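P450 epoxidase (Sorangium cellulosum, PDB 1Q5D) is a cytochrome P450 that holds protoporphyrin IX containing iron and, beside it, the ligand EPB in a pocket lined partly by beta strands. Local coordinates at residues E65-S70 and L313-A318; G304-A309 and M325-I330. All blocks are in the same frame, centred on the assembly; numbering follows the deposited sequence.

Interaction 1: E65-S70 and L313-A318; sequences ERFAVS and LEYCGA
Phe67 and Tyr315 meet in a T-shaped (edge-to-face) pair, while Arg66 reaches over Leu313 to the rim of the same tyrosine. The contact joins strand 67-68, at the margin of the five-stranded sheet of this cytochrome P450, to the beta hairpin formed by strands 313-315 and 318-320. It is made by side chains alone, with no hydrogen bond between the segments, and buries 214 Å² in total.

Arg66 shows how the pieces are layered. Its CB points toward the hairpin, but CB and CG only carry the chain forward; the first atom to meet it is CD, 4.1 Å from Leu313 CD1. A bend at chi3 (-53°) then places NE, which also approaches this methyl. Beyond it the guanidinium lies with one face on Leu313 CD1, 3.8 Å from CZ, the methyl being offset toward the rim of the group. NH1 meets that methyl too, whereas NH2 goes to the tyrosine, coming in at the ring edge close to its plane, 3.5 Å from Tyr315 CE1. Guanidinium and ring planes are 55° apart, so this is not a flat stack. NH2 also forms a salt bridge with Asp64, giving the charge a partner beside the apolar surfaces.

Phe67 turns its edge to the face of Tyr315, with the planes at 87° and the centroids 5.4 Å apart. Its CZ shares the same leucine methyl, lying 3.7 Å from Leu313 CD1. Val61 of helix 55-62 touches both side chains. Just past Tyr315 the hairpin reverses through a type I' turn, with Cys316 and Gly317 at positive phi; it is closed by Tyr315 N to Ala318 O at 2.9 Å and by a return bond from Ala318 N to Tyr315 O.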
loop_
_atom_site.group_PDB
_atom_site.type_symbol
_atom_site.label_atom_id
_atom_site.label_comp_id
_atom_site.label_asym_id
_atom_site.label_seq_id
_atom_site.Cartn_x
_atom_site.Cartn_y
_atom_site.Cartn_z
ATOM N N GLU A 65 -10.912 19.208 6.073
ATOM C CA GLU A 65 -9.669 19.964 6.216
ATOM C C GLU A 65 -9.288 20.231 7.672
ATOM O O GLU A 65 -8.170 20.660 7.954
ATOM C CB GLU A 65 -9.724 21.275 5.427
ATOM C CG GLU A 65 -9.166 21.161 4.017
ATOM C CD GLU A 65 -10.246 20.864 2.993
ATOM O OE1 GLU A 65 -10.035 21.145 1.792
ATOM O OE2 GLU A 65 -11.315 20.354 3.390
ATOM N N ARG A 66 -10.211 19.962 8.588
ATOM C CA ARG A 66 -9.908 20.017 10.015
ATOM C C ARG A 66 -8.894 18.931 10.405
ATOM O O ARG A 66 -8.220 19.035 11.429
ATOM C CB ARG A 66 -11.189 19.863 10.844
ATOM C CG ARG A 66 -12.145 21.054 10.777
ATOM C CD ARG A 66 -13.473 20.833 11.493
ATOM N NE ARG A 66 -14.166 19.620 11.058
ATOM C CZ ARG A 66 -15.268 19.147 11.628
ATOM N NH1 ARG A 66 -15.810 19.784 12.657
ATOM N NH2 ARG A 66 -15.834 18.034 11.177
ATOM N N PHE A 67 -8.790 17.888 9.582
ATOM C CA PHE A 67 -7.885 16.778 9.866
ATOM C C PHE A 67 -6.672 16.797 8.946
ATOM O O PHE A 67 -6.807 16.650 7.732
ATOM C CB PHE A 67 -8.631 15.452 9.752
ATOM C CG PHE A 67 -9.715 15.272 10.790
ATOM C CD1 PHE A 67 -11.012 15.695 10.541
ATOM C CD2 PHE A 67 -9.430 14.684 12.014
ATOM C CE1 PHE A 67 -12.009 15.531 11.496
ATOM C CE2 PHE A 67 -10.417 14.516 12.969
ATOM C CZ PHE A 67 -11.711 14.939 12.709
ATOM N N ALA A 68 -5.487 16.971 9.524
ATOM C CA ALA A 68 -4.255 17.085 8.741
ATOM C C ALA A 68 -3.554 15.742 8.535
ATOM O O ALA A 68 -3.775 14.796 9.291
ATOM C CB ALA A 68 -3.303 18.064 9.402
ATOM N N VAL A 69 -2.716 15.685 7.499
ATOM C CA VAL A 69 -1.867 14.529 7.207
ATOM C C VAL A 69 -0.481 14.662 7.846
ATOM O O VAL A 69 0.068 13.688 8.355
ATOM C CB VAL A 69 -1.705 14.336 5.681
ATOM C CG1 VAL A 69 -0.633 13.318 5.380
ATOM C CG2 VAL A 69 -3.029 13.928 5.046
ATOM N N SER A 70 0.088 15.867 7.822
ATOM C CA SER A 70 1.435 16.082 8.367
ATOM C C SER A 70 1.570 15.630 9.818
ATOM O O SER A 70 0.800 16.048 10.692
ATOM C CB SER A 70 1.871 17.546 8.256
ATOM O OG SER A 70 2.780 17.852 9.308
ATOM N N LEU A 313 -12.301 19.720 18.557
ATOM C CA LEU A 313 -13.591 19.521 17.896
ATOM C C LEU A 313 -14.337 18.334 18.483
ATOM O O LEU A 313 -13.737 17.480 19.129
ATOM C CB LEU A 313 -13.427 19.347 16.380
ATOM C CG LEU A 313 -12.667 18.131 15.836
ATOM C CD1 LEU A 313 -12.941 17.962 14.344
ATOM C CD2 LEU A 313 -11.174 18.266 16.073
ATOM N N GLU A 314 -15.652 18.308 18.272
ATOM C CA GLU A 314 -16.486 17.172 18.652
ATOM C C GLU A 314 -16.798 16.357 17.405
ATOM O O GLU A 314 -17.161 16.916 16.368
ATOM C CB GLU A 314 -17.790 17.642 19.315
ATOM C CG GLU A 314 -17.863 17.374 20.816
ATOM C CD GLU A 314 -16.951 18.294 21.616
ATOM O OE1 GLU A 314 -16.641 17.971 22.778
ATOM O OE2 GLU A 314 -16.541 19.343 21.083
ATOM N N TYR A 315 -16.657 15.039 17.502
ATOM C CA TYR A 315 -16.844 14.171 16.342
ATOM C C TYR A 315 -17.416 12.816 16.751
ATOM O O TYR A 315 -16.785 12.062 17.503
ATOM C CB TYR A 315 -15.514 13.997 15.585
ATOM C CG TYR A 315 -15.665 13.743 14.099
ATOM C CD1 TYR A 315 -15.583 14.787 13.182
ATOM C CD2 TYR A 315 -15.900 12.460 13.609
ATOM C CE1 TYR A 315 -15.738 14.558 11.816
ATOM C CE2 TYR A 315 -16.049 12.221 12.250
ATOM C CZ TYR A 315 -15.963 13.271 11.360
ATOM O OH TYR A 315 -16.110 13.043 10.007
ATOM N N CYS A 316 -18.613 12.512 16.252
ATOM C CA CYS A 316 -19.270 11.236 16.529
ATOM C C CYS A 316 -19.476 11.020 18.035
ATOM O O CYS A 316 -19.532 9.886 18.507
ATOM C CB CYS A 316 -18.472 10.073 15.925
ATOM S SG CYS A 316 -18.439 10.008 14.107
ATOM N N GLY A 317 -19.573 12.117 18.782
ATOM C CA GLY A 317 -19.825 12.053 20.212
ATOM C C GLY A 317 -18.556 12.027 21.045
ATOM O O GLY A 317 -18.597 11.741 22.245
ATOM N N ALA A 318 -17.423 12.324 20.415
ATOM C CA ALA A 318 -16.152 12.368 21.126
ATOM C C ALA A 318 -15.564 13.770 21.131
ATOM O O ALA A 318 -15.701 14.519 20.160
ATOM C CB ALA A 318 -15.162 11.382 20.520
#

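Interaction 2: G304-A309 and M325-I330; sequences GTVRFA and MVFLLI. With EPB (7,11-dihydroxy-8,8,10,12,16-pentamethyl-3-[1-methyl-2-(2-methyl-thiazol-4-yl)vinyl]-4,17-dioxabicyclo[14.1.0]heptadecane-5,9-dione), chain C.
Val306 and Phe327 lie side by side on one face of an antiparallel strand pair, part of the cytochrome P450 beta sheet, and both touch the ligand EPB. Val306 CG1 sits over the centre of the Phe327 ring in a CH-pi contact, 3.4 Å from the centroid and 9° off the normal. EPB C28 packs against both, 3.9 Å from Phe327 CZ. The ligand's O10 donates a hydrogen bond of 2.9 Å to Gly304 O, which also lies at the edge of the Phe327 ring.

Thr305 and Arg307 leave from the other face and reach the haem. Thr305 presents OG1, anti to its backbone N (chi1 -175°), to EPB C8 while hydrogen-bonding a haem oxygen, O1A. Arg307 NH1 bonds the same O1A, so two side chains grip this atom. NH1 also reaches Val306 O at 2.9 Å, lying above that carbonyl's plane although the oxygen stays near the guanidinium plane, which helps fix the arginine's rotation.

Further out, Met325 SD makes an oblique Met-aromatic contact with Phe308, 3.5 Å from CE2. The backbone sets this register: Leu328 N meets Thr305 O at 2.9 Å and 174°. The return bond from Thr305 N to Leu328 O is weak. Around Arg307 and Val326 both bonds are short: Arg307 N to Val326 O is 2.8 Å, and Val326 N to Arg307 O 2.7 Å.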
loop_
_atom_site.group_PDB
_atom_site.type_symbol
_atom_site.label_atom_id
_atom_site.label_comp_id
_atom_site.label_asym_id
_atom_site.label_seq_id
_atom_site.Cartn_x
_atom_site.Cartn_y
_atom_site.Cartn_z
ATOM N N GLY A 304 -5.438 0.931 9.316
ATOM C CA GLY A 304 -5.836 1.858 8.273
ATOM C C GLY A 304 -4.845 2.973 8.061
ATOM O O GLY A 304 -3.634 2.749 8.013
ATOM N N THR A 305 -5.345 4.189 7.926
ATOM C CA THR A 305 -4.464 5.316 7.769
ATOM C C THR A 305 -4.783 6.348 8.832
ATOM O O THR A 305 -5.778 6.206 9.544
ATOM C CB THR A 305 -4.509 5.892 6.342
ATOM O OG1 THR A 305 -3.521 6.917 6.233
ATOM C CG2 THR A 305 -5.835 6.622 6.078
ATOM N N VAL A 306 -3.926 7.352 8.965
ATOM C CA VAL A 306 -4.061 8.313 10.059
ATOM C C VAL A 306 -4.270 9.748 9.599
ATOM O O VAL A 306 -3.853 10.143 8.500
ATOM C CB VAL A 306 -2.832 8.298 11.006
ATOM C CG1 VAL A 306 -2.732 6.967 11.701
ATOM C CG2 VAL A 306 -1.559 8.585 10.240
ATOM N N ARG A 307 -4.919 10.511 10.475
ATOM C CA ARG A 307 -5.052 11.957 10.341
ATOM C C ARG A 307 -4.837 12.562 11.719
ATOM O O ARG A 307 -4.884 11.851 12.722
ATOM C CB ARG A 307 -6.441 12.334 9.818
ATOM C CG ARG A 307 -6.691 11.907 8.374
ATOM C CD ARG A 307 -5.743 12.580 7.408
ATOM N NE ARG A 307 -6.094 12.383 6.011
ATOM C CZ ARG A 307 -5.557 11.454 5.240
ATOM N NH1 ARG A 307 -4.674 10.585 5.748
ATOM N NH2 ARG A 307 -5.926 11.368 3.965
ATOM N N PHE A 308 -4.616 13.875 11.768
ATOM C CA PHE A 308 -4.396 14.570 13.031
ATOM C C PHE A 308 -5.284 15.805 13.152
ATOM O O PHE A 308 -5.436 16.566 12.200
ATOM C CB PHE A 308 -2.918 14.943 13.183
ATOM C CG PHE A 308 -1.981 13.792 12.964
ATOM C CD1 PHE A 308 -1.505 13.503 11.690
ATOM C CD2 PHE A 308 -1.583 12.991 14.021
ATOM C CE1 PHE A 308 -0.653 12.430 11.478
ATOM C CE2 PHE A 308 -0.712 11.919 13.814
ATOM C CZ PHE A 308 -0.249 11.644 12.538
ATOM N N ALA A 309 -5.889 15.983 14.323
ATOM C CA ALA A 309 -6.787 17.112 14.576
ATOM C C ALA A 309 -6.021 18.429 14.635
ATOM O O ALA A 309 -5.115 18.584 15.444
ATOM C CB ALA A 309 -7.561 16.892 15.878
ATOM N N MET A 325 -4.199 12.130 17.283
ATOM C CA MET A 325 -4.215 11.266 16.114
ATOM C C MET A 325 -5.563 10.562 15.949
ATOM O O MET A 325 -6.243 10.206 16.925
ATOM C CB MET A 325 -3.060 10.240 16.188
ATOM C CG MET A 325 -2.921 9.365 14.938
ATOM S SD MET A 325 -1.281 8.594 14.785
ATOM C CE MET A 325 -1.427 7.373 15.990
ATOM N N VAL A 326 -5.959 10.371 14.700
ATOM C CA VAL A 326 -7.159 9.614 14.413
ATOM C C VAL A 326 -6.873 8.551 13.359
ATOM O O VAL A 326 -6.349 8.867 12.288
ATOM C CB VAL A 326 -8.284 10.544 13.888
ATOM C CG1 VAL A 326 -9.574 9.782 13.775
ATOM C CG2 VAL A 326 -8.442 11.783 14.803
ATOM N N PHE A 327 -7.208 7.303 13.679
ATOM C CA PHE A 327 -7.111 6.186 12.754
ATOM C C PHE A 327 -8.434 5.939 12.039
ATOM O O PHE A 327 -9.488 5.843 12.667
ATOM C CB PHE A 327 -6.718 4.913 13.498
ATOM C CG PHE A 327 -5.287 4.495 13.291
ATOM C CD1 PHE A 327 -4.355 4.639 14.320
ATOM C CD2 PHE A 327 -4.875 3.920 12.091
ATOM C CE1 PHE A 327 -3.024 4.226 14.140
ATOM C CE2 PHE A 327 -3.552 3.509 11.907
ATOM C CZ PHE A 327 -2.628 3.662 12.939
ATOM N N LEU A 328 -8.364 5.846 10.720
ATOM C CA LEU A 328 -9.505 5.498 9.888
ATOM C C LEU A 328 -9.453 4.001 9.730
ATOM O O LEU A 328 -8.530 3.501 9.100
ATOM C CB LEU A 328 -9.342 6.169 8.516
ATOM C CG LEU A 328 -9.728 7.645 8.435
ATOM C CD1 LEU A 328 -9.291 8.458 9.640
ATOM C CD2 LEU A 328 -9.247 8.306 7.147
ATOM N N LEU A 329 -10.402 3.276 10.330
ATOM C CA LEU A 329 -10.380 1.806 10.317
ATOM C C LEU A 329 -10.877 1.238 8.989
ATOM O O LEU A 329 -12.018 0.793 8.885
ATOM C CB LEU A 329 -11.173 1.217 11.501
ATOM C CG LEU A 329 -11.017 -0.270 11.825
ATOM C CD1 LEU A 329 -9.535 -0.695 12.033
ATOM C CD2 LEU A 329 -11.870 -0.683 13.055
ATOM N N ILE A 330 -9.989 1.212 7.993
ATOM C CA ILE A 330 -10.367 0.880 6.619
ATOM C C ILE A 330 -11.043 -0.463 6.397
ATOM O O ILE A 330 -12.058 -0.513 5.718
ATOM C CB ILE A 330 -9.163 1.039 5.643
ATOM C CG1 ILE A 330 -8.589 2.460 5.686
ATOM C CG2 ILE A 330 -9.547 0.617 4.236
ATOM C CD1 ILE A 330 -9.562 3.558 5.400
HETATM O O16 EPB C . 3.574 1.179 4.098
HETATM C C51 EPB C . -1.099 1.336 2.937
HETATM O O41 EPB C . -0.156 2.741 0.851
HETATM C C5 EPB C . -0.503 2.483 2.206
HETATM C C4 EPB C . 1.014 2.713 1.677
HETATM C C16 EPB C . 3.180 2.131 4.664
HETATM O O1 EPB C . 2.898 3.362 4.091
HETATM C C2 EPB C . 3.123 3.657 2.591
HETATM C C3 EPB C . 1.713 3.940 1.938
HETATM C C20 EPB C . 4.046 4.942 2.649
HETATM C C21 EPB C . 5.447 4.596 3.132
HETATM C C22 EPB C . 3.620 6.187 2.290
HETATM C C23 EPB C . 4.271 7.498 2.300
HETATM N N26 EPB C . 5.176 7.788 3.306
HETATM C C25 EPB C . 5.665 9.049 3.178
HETATM C C27 EPB C . 6.668 9.533 4.151
HETATM C C24 EPB C . 4.048 8.519 1.456
HETATM S S1 EPB C . 5.006 9.873 1.880
HETATM C C15 EPB C . 2.928 2.088 6.193
HETATM C C14 EPB C . 3.441 3.356 7.012
HETATM O O14 EPB C . 4.798 3.470 6.618
HETATM C C13 EPB C . 3.188 3.334 8.621
HETATM C C29 EPB C . 3.989 2.130 9.228
HETATM C C30 EPB C . 3.792 4.583 9.258
HETATM C C12 EPB C . 1.613 3.123 8.988
HETATM O O12 EPB C . 1.230 2.115 9.663
HETATM C C11 EPB C . 0.445 4.097 8.560
HETATM C C28 EPB C . -0.344 4.358 9.866
HETATM C C10 EPB C . -0.088 3.609 7.246
HETATM O O10 EPB C . -0.859 2.382 7.442
HETATM C C9 EPB C . -0.959 4.721 6.697
HETATM C C91 EPB C . -0.132 5.888 6.429
HETATM C C8 EPB C . -1.534 4.475 5.346
HETATM C C7 EPB C . -1.066 3.147 4.620
HETATM C C6 EPB C . -0.481 3.791 3.252
#

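Interactions 1 and 2, their centres 10 Å apart, meet where strands 67-68 and 304-309 lie side by side in one sheet; strand 313-315 belongs to a separate hairpin. Phe308 O is 2.7 Å from Ala68 N, a probable hydrogen bond. Arg307 links the two through its side chain, with CD 3.5 Å from Ala68 O and CZ 3.5 Å from Val69 CG2, while Phe67 touches both Arg307 and Val326. Interaction 2 supplies part of the pocket wall: Gly304, Thr305, Val306 and Phe327 at EPB, Thr305 and Arg307 at the haem. Interaction 1 is a layer farther out, with the Phe67 side chain about 10 Å from the haem and about 13 Å from EPB.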